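Local coordinates for protein yeast Cdc13 OB4 (Candida glabrata, PDB 3RMH) that forms, as the OB4 domain of the telomere protein Cdc13, an OB-fold dimer, in a protein whose binding to DNA is assisted by dimerization, at the interface of chains A and B. Numbering follows the deposited sequence. Chains: chain A/B, Yeast Cdc13 OB4.

Contact 1: the interface of chains A and B. Residues chain A 61-63; chain B 22-23, 25, 108-109, 113-115.
A:Tyr61 lies across chain B with its ring stacked against the guanidinium of B:Arg113, and every stretch of the side chain from CB outward finds a partner. CB packs on B:Ile115, 3.7 Å from its CG1, where the two side chains meet at about a right angle; the branched aliphatic chain gives the base of the tyrosine a firm, greasy seat. With CG anti to the carbonyl carbon (chi1 -71°), the ring is laid alongside the backbone bridge, between B:Arg113 and the apolar side chains. On the ring, CD1 passes the carbonyl O of B:Arg113, CE2 touches CG of B:Leu25 at 3.9 Å, and CE1 reaches CB of B:Pro108. B:Arg113, bent at chi2 and chi3, folds back over one face: its plane is only 14° from that of the ring, and NH2 sits 3.7 Å from the ring centroid, a cation-pi contact. At the tip, the phenol OH rests 3.5 Å from CB of B:Pro108. B:Leu25, B:Pro108 and B:Ile115 all lie on the side opposite the guanidinium, at or near the rim, so the ring is sandwiched. Tyrosine suits this place because both of its faces can be used.

The backbone alongside is stitched as a parallel beta bridge between A:Val62 and B:Ile114. A:Val62 N donates to B:Arg113 O (2.7 Å), and B:Ile115 N returns a bond to A:Val62 O (2.9 Å), nearly straight at the hydrogen. A water links the backbone N of A:Tyr61 to the carbonyl O of B:Gln23. Together the bridge and the clasped ring join the two OB folds and probably help set their register in the dimer.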
loop_
_atom_site.group_PDB
_atom_site.type_symbol
_atom_site.label_atom_id
_atom_site.label_comp_id
_atom_site.label_asym_id
_atom_site.label_seq_id
_atom_site.Cartn_x
_atom_site.Cartn_y
_atom_site.Cartn_z
ATOM N N TYR A 61 12.161 -6.127 9.991
ATOM C CA TYR A 61 11.119 -5.960 8.978
ATOM C C TYR A 61 10.681 -4.502 8.903
ATOM O O TYR A 61 10.899 -3.738 9.843
ATOM C CB TYR A 61 9.894 -6.822 9.329
ATOM C CG TYR A 61 10.115 -8.314 9.170
ATOM C CD1 TYR A 61 10.008 -8.920 7.920
ATOM C CD2 TYR A 61 10.414 -9.115 10.265
ATOM C CE1 TYR A 61 10.206 -10.276 7.768
ATOM C CE2 TYR A 61 10.620 -10.485 10.118
ATOM C CZ TYR A 61 10.513 -11.052 8.865
ATOM O OH TYR A 61 10.705 -12.401 8.702
ATOM N N VAL A 62 10.075 -4.125 7.779
ATOM C CA VAL A 62 9.491 -2.800 7.611
ATOM C C VAL A 62 7.961 -2.893 7.752
ATOM O O VAL A 62 7.301 -3.599 6.988
ATOM C CB VAL A 62 9.821 -2.191 6.230
ATOM C CG1 VAL A 62 9.441 -0.727 6.204
ATOM C CG2 VAL A 62 11.311 -2.346 5.910
ATOM N N PRO A 63 7.394 -2.166 8.725
ATOM C CA PRO A 63 5.933 -2.133 8.859
ATOM C C PRO A 63 5.349 -1.139 7.861
ATOM O O PRO A 63 6.039 -0.194 7.455
ATOM C CB PRO A 63 5.736 -1.634 10.288
ATOM C CG PRO A 63 6.892 -0.731 10.515
ATOM C CD PRO A 63 8.059 -1.335 9.744
ATOM N N LEU B 22 3.061 -1.954 13.750
ATOM C CA LEU B 22 3.697 -3.130 14.357
ATOM C C LEU B 22 4.942 -3.524 13.569
ATOM O O LEU B 22 4.853 -3.952 12.415
ATOM C CB LEU B 22 2.721 -4.302 14.440
ATOM C CG LEU B 22 1.590 -4.200 15.468
ATOM C CD1 LEU B 22 0.601 -5.333 15.257
ATOM C CD2 LEU B 22 2.123 -4.222 16.896
ATOM N N GLN B 23 6.094 -3.368 14.213
ATOM C CA GLN B 23 7.402 -3.567 13.597
ATOM C C GLN B 23 7.818 -5.035 13.553
ATOM O O GLN B 23 8.512 -5.471 12.636
ATOM C CB GLN B 23 8.454 -2.776 14.376
ATOM C CG GLN B 23 9.857 -2.870 13.798
ATOM C CD GLN B 23 10.406 -1.516 13.387
ATOM O OE1 GLN B 23 9.963 -0.478 13.882
ATOM N NE2 GLN B 23 11.374 -1.519 12.474
ATOM N N LEU B 25 6.953 -9.266 13.767
ATOM C CA LEU B 25 5.936 -10.280 13.561
ATOM C C LEU B 25 5.351 -10.682 14.899
ATOM O O LEU B 25 6.070 -11.157 15.776
ATOM C CB LEU B 25 6.534 -11.512 12.886
ATOM C CG LEU B 25 7.021 -11.313 11.459
ATOM C CD1 LEU B 25 7.393 -12.657 10.864
ATOM C CD2 LEU B 25 5.939 -10.635 10.635
ATOM N N PRO B 108 5.243 -12.615 6.715
ATOM C CA PRO B 108 6.587 -12.158 6.355
ATOM C C PRO B 108 6.939 -12.610 4.945
ATOM O O PRO B 108 6.535 -13.700 4.538
ATOM C CB PRO B 108 7.469 -12.903 7.355
ATOM C CG PRO B 108 6.751 -14.200 7.546
ATOM C CD PRO B 108 5.272 -13.881 7.470
ATOM N N SER B 109 7.684 -11.792 4.212
ATOM C CA SER B 109 8.136 -12.175 2.882
ATOM C C SER B 109 9.615 -12.544 2.901
ATOM O O SER B 109 10.305 -12.313 3.895
ATOM C CB SER B 109 7.868 -11.050 1.883
ATOM O OG SER B 109 8.325 -9.808 2.383
ATOM N N ARG B 113 11.490 -7.803 2.963
ATOM C CA ARG B 113 11.499 -7.528 4.397
ATOM C C ARG B 113 10.297 -6.687 4.800
ATOM O O ARG B 113 10.276 -6.089 5.881
ATOM C CB ARG B 113 12.797 -6.820 4.806
ATOM C CG ARG B 113 14.061 -7.575 4.399
ATOM C CD ARG B 113 14.016 -9.021 4.879
ATOM N NE ARG B 113 13.968 -9.106 6.335
ATOM C CZ ARG B 113 13.955 -10.245 7.017
ATOM N NH1 ARG B 113 13.985 -11.408 6.378
ATOM N NH2 ARG B 113 13.912 -10.219 8.341
ATOM N N ILE B 114 9.301 -6.654 3.927
ATOM C CA ILE B 114 8.112 -5.849 4.152
ATOM C C ILE B 114 7.059 -6.713 4.837
ATOM O O ILE B 114 6.828 -7.860 4.453
ATOM C CB ILE B 114 7.539 -5.316 2.825
ATOM C CG1 ILE B 114 8.587 -4.466 2.093
ATOM C CG2 ILE B 114 6.260 -4.520 3.069
ATOM C CD1 ILE B 114 8.033 -3.677 0.917
ATOM N N ILE B 115 6.423 -6.177 5.867
ATOM C CA ILE B 115 5.352 -6.939 6.497
ATOM C C ILE B 115 4.084 -6.752 5.668
ATOM O O ILE B 115 3.733 -5.633 5.307
ATOM C CB ILE B 115 5.121 -6.502 7.953
ATOM C CG1 ILE B 115 6.239 -7.058 8.835
ATOM C CG2 ILE B 115 3.752 -7.005 8.461
ATOM C CD1 ILE B 115 6.288 -6.445 10.217
HETATM O O HOH W 1 11.531 -5.676 12.842
#

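Contact 2: the interface of chains A and B. Residues chain A 20-23, 115; chain B 61, 63, 66.
B:Pro63 presses its ring against a run of backbone carbonyls in chain A, and with A:Gln23 and B:Tyr61 it accounts for most of the surface buried here. The proline CB lies 3.4 Å from the carbonyl O of A:Leu22 and at the same distance from that of A:Asn20, so one methylene is shared by two oxygens near the end of helix 16-21. These are van der Waals approaches, perhaps helped a little by the polarity of the C-H groups. Proline suits the spot: its ring is compact and stiff, and it holds its own backbone in an extended course while turning CB and CG toward the partner.

A:Gln23 lies obliquely against the same ring, but its side chain is poorly ordered and its placement tentative, including which end of the amide faces B:Asp66. As modelled, CG is anti to the carbonyl carbon (chi1 -61°) and the chain bends at chi2, with the amide oxygen OE1 about 3.8 Å from CD of B:Pro63. The amide nitrogen NE2 is then turned toward B:Asp66, about 3.8 Å from the carboxylate OD2, too far for a bond. The disorder is in keeping with a long, flexible polar chain that packs against the chain B residues of this patch without a bond to them. A weak electrostatic attraction to the carboxylate is possible.

Farther along, B:Tyr61 and A:Ile115 form the chain-exchanged counterpart of the tyrosine-isoleucine pair across the two-fold. The isoleucine's CG1 arm, anti to the carbonyl carbon, reaches toward the partner and lays an apolar surface on the tyrosine's CB.

In the fold, the chain A side combines the end of helix 16-21 and the loop after it with A:Ile115, just ahead of strand 116-119; the chain B side is the loop residues B:Tyr61 and B:Pro63 and the last residue of the 3-10 helix 64-66, B:Asp66.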
loop_
_atom_site.group_PDB
_atom_site.type_symbol
_atom_site.label_atom_id
_atom_site.label_comp_id
_atom_site.label_asym_id
_atom_site.label_seq_id
_atom_site.Cartn_x
_atom_site.Cartn_y
_atom_site.Cartn_z
ATOM N N ASN A 20 2.443 9.653 6.837
ATOM C CA ASN A 20 1.336 8.710 6.642
ATOM C C ASN A 20 0.141 8.973 7.545
ATOM O O ASN A 20 -0.945 8.435 7.312
ATOM C CB ASN A 20 1.796 7.251 6.774
ATOM C CG ASN A 20 2.412 6.727 5.491
ATOM O OD1 ASN A 20 2.003 7.115 4.390
ATOM N ND2 ASN A 20 3.401 5.849 5.622
ATOM N N HIS A 21 0.342 9.793 8.572
ATOM C CA HIS A 21 -0.727 10.094 9.534
ATOM C C HIS A 21 -1.463 11.407 9.264
ATOM O O HIS A 21 -2.543 11.639 9.805
ATOM C CB HIS A 21 -0.179 10.105 10.966
ATOM C CG HIS A 21 -0.056 8.745 11.574
ATOM N ND1 HIS A 21 -1.101 8.112 12.206
ATOM C CD2 HIS A 21 0.996 7.886 11.638
ATOM C CE1 HIS A 21 -0.708 6.927 12.637
ATOM N NE2 HIS A 21 0.561 6.767 12.302
ATOM N N LEU A 22 -0.871 12.283 8.465
ATOM C CA LEU A 22 -1.495 13.583 8.215
ATOM C C LEU A 22 -2.918 13.379 7.694
ATOM O O LEU A 22 -3.111 12.879 6.579
ATOM C CB LEU A 22 -0.663 14.401 7.226
ATOM C CG LEU A 22 0.705 14.874 7.720
ATOM C CD1 LEU A 22 1.449 15.610 6.602
ATOM C CD2 LEU A 22 0.556 15.763 8.948
ATOM N N GLN A 23 -3.904 13.752 8.512
ATOM C CA GLN A 23 -5.318 13.535 8.202
ATOM C C GLN A 23 -5.847 14.475 7.117
ATOM O O GLN A 23 -6.796 14.150 6.400
ATOM C CB GLN A 23 -6.167 13.722 9.464
ATOM C CG GLN A 23 -5.854 12.761 10.597
ATOM C CD GLN A 23 -6.836 11.604 10.672
ATOM O OE1 GLN A 23 -7.741 11.486 9.845
ATOM N NE2 GLN A 23 -6.662 10.745 11.671
ATOM N N ILE A 115 -5.919 9.914 0.626
ATOM C CA ILE A 115 -4.810 10.825 0.385
ATOM C C ILE A 115 -3.687 10.076 -0.303
ATOM O O ILE A 115 -3.309 8.985 0.113
ATOM C CB ILE A 115 -4.272 11.436 1.685
ATOM C CG1 ILE A 115 -5.299 12.420 2.251
ATOM C CG2 ILE A 115 -2.961 12.171 1.416
ATOM C CD1 ILE A 115 -4.985 12.894 3.642
ATOM N N TYR B 61 -10.725 13.216 4.411
ATOM C CA TYR B 61 -9.894 12.290 3.653
ATOM C C TYR B 61 -9.371 11.181 4.566
ATOM O O TYR B 61 -9.294 11.355 5.783
ATOM C CB TYR B 61 -8.700 13.028 3.018
ATOM C CG TYR B 61 -9.107 14.067 2.008
ATOM C CD1 TYR B 61 -9.367 13.713 0.691
ATOM C CD2 TYR B 61 -9.255 15.400 2.375
ATOM C CE1 TYR B 61 -9.757 14.656 -0.236
ATOM C CE2 TYR B 61 -9.643 16.355 1.453
ATOM C CZ TYR B 61 -9.892 15.975 0.149
ATOM O OH TYR B 61 -10.278 16.912 -0.780
ATOM N N PRO B 63 -6.063 9.068 5.567
ATOM C CA PRO B 63 -4.609 9.028 5.377
ATOM C C PRO B 63 -4.135 7.586 5.238
ATOM O O PRO B 63 -4.836 6.657 5.660
ATOM C CB PRO B 63 -4.081 9.643 6.671
ATOM C CG PRO B 63 -5.117 9.289 7.690
ATOM C CD PRO B 63 -6.437 9.369 6.960
ATOM N N ASP B 66 -4.323 4.909 8.070
ATOM C CA ASP B 66 -5.627 4.410 8.524
ATOM C C ASP B 66 -6.187 3.324 7.616
ATOM O O ASP B 66 -7.317 2.870 7.803
ATOM C CB ASP B 66 -6.638 5.546 8.635
ATOM C CG ASP B 66 -6.497 6.327 9.924
ATOM O OD1 ASP B 66 -5.769 5.859 10.829
ATOM O OD2 ASP B 66 -7.129 7.401 10.031
#

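The centres of contact 1 and contact 2 lie about 21 Å apart, and the two draw on the same parts of the protein with the chains exchanged. Tyr61 and Pro63 come from chain A in contact 1 and from chain B in contact 2; Leu22, Gln23 and Ile115 swap the other way. The contacts therefore sample one arrangement from its two symmetric copies, each with some residues of its own: contact 1 shows its backbone pairing and stacked ring, contact 2 its packing of Pro63 against the helix end. Reciprocal use of one loop in both subunits closes the OB4 dimer symmetrically; each contact has its twin, although the Gln23 side chains differ.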